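Malonate decarboxylase subunit alpha (Acinetobacter baumannii ATCC 17978, PDB 6MPR) probably acts as the acyl-carrier-protein transferase subunit of malonate decarboxylase, exchanging acetyl for malonyl on the carrier protein during conversion of malonate to acetate and carbon dioxide. Local coordinates at residues 367-372 and 377-382; 435-438 and 442-445. All blocks are in the same frame, centred on the assembly; numbering follows the deposited sequence. Where two conformers were deposited one is given.

Contact 1. Residues 367-372 and 377-382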
loop_
_atom_site.group_PDB
_atom_site.type_symbol
_atom_site.label_atom_id
_atom_site.label_comp_id
_atom_site.label_asym_id
_atom_site.label_seq_id
_atom_site.Cartn_x
_atom_site.Cartn_y
_atom_site.Cartn_z
ATOM N N ALA A 367 -1.476 -21.369 -0.310
ATOM C CA ALA A 367 -2.299 -22.418 -0.886
ATOM C C ALA A 367 -3.696 -21.892 -1.176
ATOM O O ALA A 367 -4.027 -20.737 -0.920
ATOM C CB ALA A 367 -2.367 -23.637 0.027
ATOM N N THR A 368 -4.527 -22.783 -1.700
ATOM C CA THR A 368 -5.870 -22.437 -2.136
ATOM C C THR A 368 -6.687 -23.716 -2.180
ATOM O O THR A 368 -6.136 -24.819 -2.116
ATOM C CB THR A 368 -5.830 -21.771 -3.498
ATOM O OG1 THR A 368 -7.152 -21.439 -3.902
ATOM C CG2 THR A 368 -5.251 -22.719 -4.506
ATOM N N LEU A 369 -8.015 -23.575 -2.268
ATOM C CA LEU A 369 -8.798 -24.803 -2.349
ATOM C C LEU A 369 -9.023 -25.256 -3.780
ATOM O O LEU A 369 -9.076 -26.463 -4.033
ATOM C CB LEU A 369 -10.160 -24.654 -1.652
ATOM C CG LEU A 369 -10.120 -24.464 -0.140
ATOM C CD1 LEU A 369 -11.543 -24.413 0.414
ATOM C CD2 LEU A 369 -9.301 -25.568 0.520
ATOM N N GLN A 370 -9.188 -24.316 -4.720
ATOM C CA GLN A 370 -9.483 -24.652 -6.108
ATOM C C GLN A 370 -8.588 -23.868 -7.059
ATOM O O GLN A 370 -8.266 -22.708 -6.809
ATOM C CB GLN A 370 -10.944 -24.372 -6.450
ATOM C CG GLN A 370 -11.927 -25.371 -5.851
ATOM C CD GLN A 370 -13.301 -25.255 -6.483
ATOM O OE1 GLN A 370 -13.652 -24.205 -7.028
ATOM N NE2 GLN A 370 -14.064 -26.344 -6.458
ATOM N N VAL A 371 -8.182 -24.530 -8.138
ATOM C CA VAL A 371 -7.343 -23.961 -9.190
ATOM C C VAL A 371 -7.892 -24.497 -10.502
ATOM O O VAL A 371 -8.105 -25.706 -10.627
ATOM C CB VAL A 371 -5.860 -24.354 -9.022
ATOM C CG1 VAL A 371 -4.989 -23.778 -10.146
ATOM C CG2 VAL A 371 -5.338 -23.899 -7.666
ATOM N N ASP A 372 -8.146 -23.619 -11.471
ATOM C CA ASP A 372 -8.644 -24.102 -12.749
ATOM C C ASP A 372 -7.500 -24.211 -13.768
ATOM O O ASP A 372 -6.323 -24.014 -13.448
ATOM C CB ASP A 372 -9.824 -23.246 -13.238
ATOM C CG ASP A 372 -9.419 -21.893 -13.817
ATOM O OD1 ASP A 372 -8.222 -21.577 -13.923
ATOM O OD2 ASP A 372 -10.349 -21.143 -14.200
ATOM N N SER A 377 -7.342 -19.107 -9.082
ATOM C CA SER A 377 -7.332 -19.759 -7.780
ATOM C C SER A 377 -8.353 -19.105 -6.858
ATOM O O SER A 377 -8.466 -17.880 -6.808
ATOM C CB SER A 377 -5.936 -19.696 -7.148
ATOM O OG SER A 377 -4.970 -20.374 -7.945
ATOM N N SER A 378 -9.112 -19.929 -6.133
ATOM C CA SER A 378 -10.058 -19.382 -5.176
ATOM C C SER A 378 -10.307 -20.393 -4.065
ATOM O O SER A 378 -10.124 -21.603 -4.246
ATOM C CB SER A 378 -11.379 -19.003 -5.856
ATOM O OG SER A 378 -12.309 -18.535 -4.904
ATOM N N THR A 379 -10.700 -19.881 -2.902
ATOM C CA THR A 379 -11.174 -20.728 -1.814
ATOM C C THR A 379 -12.685 -20.641 -1.631
ATOM O O THR A 379 -13.230 -21.335 -0.766
ATOM C CB THR A 379 -10.473 -20.380 -0.495
ATOM O OG1 THR A 379 -10.703 -19.001 -0.185
ATOM C CG2 THR A 379 -8.964 -20.660 -0.588
ATOM N N VAL A 380 -13.378 -19.828 -2.428
ATOM C CA VAL A 380 -14.840 -19.807 -2.383
ATOM C C VAL A 380 -15.370 -21.104 -2.981
ATOM O O VAL A 380 -14.925 -21.545 -4.050
ATOM C CB VAL A 380 -15.382 -18.569 -3.120
ATOM C CG1 VAL A 380 -16.889 -18.680 -3.349
ATOM C CG2 VAL A 380 -15.043 -17.290 -2.354
ATOM N N THR A 381 -16.290 -21.753 -2.269
ATOM C CA THR A 381 -16.984 -22.920 -2.798
ATOM C C THR A 381 -18.485 -22.703 -2.686
ATOM O O THR A 381 -18.958 -21.751 -2.059
ATOM C CB THR A 381 -16.578 -24.226 -2.087
ATOM O OG1 THR A 381 -16.786 -24.100 -0.674
ATOM C CG2 THR A 381 -15.114 -24.569 -2.362
ATOM N N LYS A 382 -19.238 -23.620 -3.292
ATOM C CA LYS A 382 -20.686 -23.467 -3.390
ATOM C C LYS A 382 -21.314 -23.250 -2.013
ATOM O O LYS A 382 -21.054 -23.999 -1.067
ATOM C CB LYS A 382 -21.284 -24.702 -4.070
ATOM C CG LYS A 382 -22.764 -24.574 -4.419
ATOM C CD LYS A 382 -23.295 -25.862 -5.052
ATOM C CE LYS A 382 -24.626 -25.635 -5.760
ATOM N NZ LYS A 382 -25.638 -25.012 -4.868
HETATM O O HOH W 1 -13.852 -21.509 -6.492
#
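Q370 and S378 face each other as an antiparallel hydrogen-bonded pair. Q370 N donates to S378 O at 2.9 Å. The return bond, S378 N to Q370 O, is 3.0 Å long. The CA of S377 also lies 3.2 Å from Q370 O, as a CA-H...O contact. V371 and S377 form the next, non-hydrogen-bonded pair. In the given conformer of S377, CG2 of V371 lies 3.6 Å from OG of S377, and that hydroxyl is bonded to G375 O. T368 closes this buried part. Its trans chi1 (-180°) turns OG1 of T368 to S378 O, 3.0 Å away. The S378 side chain is held on the same tight side: its OG accepts from V380 N in an ST turn and is bonded to P464 O as well.

The other side is looser and partly exposed. L369 and T379 cross at about a right angle, with CG of L369 4.0 Å from CG2 of T379. A water bridges the two segments, donating to OE1 of Q370 and to V380 O. The same OE1 also accepts from D450 N. Strands 370-371 and 377-378 make a short two-stranded antiparallel beta hairpin.

Contact 2. Residues 435-438 and 442-445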
loop_
_atom_site.group_PDB
_atom_site.type_symbol
_atom_site.label_atom_id
_atom_site.label_comp_id
_atom_site.label_asym_id
_atom_site.label_seq_id
_atom_site.Cartn_x
_atom_site.Cartn_y
_atom_site.Cartn_z
ATOM N N GLU A 435 -1.554 -29.342 -2.675
ATOM C CA GLU A 435 -1.634 -30.747 -3.045
ATOM C C GLU A 435 -2.750 -30.939 -4.073
ATOM O O GLU A 435 -3.667 -30.121 -4.195
ATOM C CB GLU A 435 -1.876 -31.647 -1.826
ATOM C CG GLU A 435 -0.816 -31.538 -0.734
ATOM C CD GLU A 435 -1.240 -32.186 0.573
ATOM O OE1 GLU A 435 -1.525 -33.404 0.576
ATOM O OE2 GLU A 435 -1.299 -31.465 1.593
ATOM N N THR A 436 -2.646 -32.020 -4.844
ATOM C CA THR A 436 -3.587 -32.190 -5.949
ATOM C C THR A 436 -4.998 -32.498 -5.461
ATOM O O THR A 436 -5.972 -32.179 -6.152
ATOM C CB THR A 436 -3.084 -33.266 -6.916
ATOM O OG1 THR A 436 -2.901 -34.518 -6.232
ATOM C CG2 THR A 436 -1.764 -32.803 -7.525
ATOM N N PHE A 437 -5.140 -33.071 -4.271
ATOM C CA PHE A 437 -6.446 -33.259 -3.660
ATOM C C PHE A 437 -6.458 -32.637 -2.275
ATOM O O PHE A 437 -5.453 -32.668 -1.561
ATOM C CB PHE A 437 -6.839 -34.737 -3.573
ATOM C CG PHE A 437 -7.249 -35.318 -4.888
ATOM C CD1 PHE A 437 -6.290 -35.696 -5.820
ATOM C CD2 PHE A 437 -8.589 -35.473 -5.202
ATOM C CE1 PHE A 437 -6.663 -36.231 -7.030
ATOM C CE2 PHE A 437 -8.970 -36.001 -6.414
ATOM C CZ PHE A 437 -8.014 -36.381 -7.331
ATOM N N GLN A 438 -7.609 -32.068 -1.927
ATOM C CA GLN A 438 -7.793 -31.363 -0.673
ATOM C C GLN A 438 -8.123 -32.336 0.455
ATOM O O GLN A 438 -8.375 -33.524 0.241
ATOM C CB GLN A 438 -8.902 -30.322 -0.812
ATOM C CG GLN A 438 -8.483 -29.096 -1.592
ATOM C CD GLN A 438 -7.301 -28.396 -0.950
ATOM O OE1 GLN A 438 -7.256 -28.226 0.268
ATOM N NE2 GLN A 438 -6.332 -27.998 -1.764
ATOM N N LYS A 442 -11.614 -33.884 -2.106
ATOM C CA LYS A 442 -12.028 -33.151 -3.293
ATOM C C LYS A 442 -10.800 -32.708 -4.092
ATOM O O LYS A 442 -9.762 -32.388 -3.512
ATOM C CB LYS A 442 -12.874 -31.939 -2.909
ATOM C CG LYS A 442 -14.207 -32.307 -2.268
ATOM C CD LYS A 442 -14.958 -31.079 -1.783
ATOM C CE LYS A 442 -16.320 -31.464 -1.231
ATOM N NZ LYS A 442 -17.103 -32.255 -2.230
ATOM N N PRO A 443 -10.885 -32.706 -5.415
ATOM C CA PRO A 443 -9.740 -32.269 -6.222
ATOM C C PRO A 443 -9.472 -30.783 -6.071
ATOM O O PRO A 443 -10.392 -29.968 -5.975
ATOM C CB PRO A 443 -10.162 -32.621 -7.655
ATOM C CG PRO A 443 -11.631 -32.760 -7.604
ATOM C CD PRO A 443 -11.962 -33.268 -6.244
ATOM N N THR A 444 -8.184 -30.433 -6.042
ATOM C CA THR A 444 -7.812 -29.029 -6.088
ATOM C C THR A 444 -7.981 -28.471 -7.489
ATOM O O THR A 444 -8.494 -27.357 -7.675
ATOM C CB THR A 444 -6.369 -28.850 -5.637
ATOM O OG1 THR A 444 -6.228 -29.370 -4.310
ATOM C CG2 THR A 444 -6.000 -27.387 -5.674
ATOM N N PHE A 445 -7.577 -29.239 -8.481
ATOM C CA PHE A 445 -7.620 -28.799 -9.864
ATOM C C PHE A 445 -8.965 -29.188 -10.462
ATOM O O PHE A 445 -9.341 -30.369 -10.451
ATOM C CB PHE A 445 -6.430 -29.389 -10.623
ATOM C CG PHE A 445 -5.120 -28.863 -10.129
ATOM C CD1 PHE A 445 -4.665 -27.616 -10.541
ATOM C CD2 PHE A 445 -4.380 -29.570 -9.191
ATOM C CE1 PHE A 445 -3.475 -27.101 -10.066
ATOM C CE2 PHE A 445 -3.190 -29.056 -8.702
ATOM C CZ PHE A 445 -2.733 -27.822 -9.146
#
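The F437 ring overlaps P443 at a slant. CD2 of F437 is 3.6 Å from CA of P443, and CE2 of F437 is 3.8 Å from CB of P443. The phenyl group also passes close to the carbonyl of K442. That carbonyl is gripped by the backbone: Q438 N donates to K442 O over 2.7 Å in an almost straight bond (173°). The CA of F437 makes a CA-H...O contact with the same oxygen, at 3.4 Å from K442 O.

T444 is the polar centre of the contact. Its OG1 works both as donor and as acceptor. OG1 of T444 gives its proton to E435 O at 2.7 Å. In the given conformer of Q438, NE2 of Q438 donates an N-H to OG1 of T444 at 2.9 Å. In that conformer the Q438 chain is bent at chi2 (-59°), which brings the amide back to T444. The hydroxyl lies 20° out of the amide plane. The backbone adds one more bond here, from T444 N to T436 O at 2.8 Å.

The two segments are the arms of a tight chain reversal, with three residues between them and a single backbone bridge, F437 to P443. It follows strand 429-433 of the mixed sheet and leads on to helix 450-458. Neither arm is a regular strand.

On the inner side, CG2 of T436 touches CE2 of F445 obliquely, at 4.2 Å. The F445 ring also packs on L475 and T477 of strand 474-477. OG1 of T436 turns to another partner, E478, with which it is hydrogen-bonded. T504 touches both phenylalanines, F437 and F445.

How the contacts relate
Contact 1 and contact 2 have centres about 10 Å apart and lie on the same side of the chain's centre. They come in series: contact 1 (367-382) closes before contact 2 (435-445) opens. Each begins just after a neighbouring parallel strand of the mixed sheet, contact 1 after 363-366 and contact 2 after 429-433. The two also touch. V371 N and T444 O are 2.9 Å apart, a probable hydrogen bond, and L369 packs on Q438. Helix 450-458, which follows contact 2, packs on S378 and V380 of contact 1. The two chain reversals that follow adjacent strands of the mixed sheet are thus joined to each other.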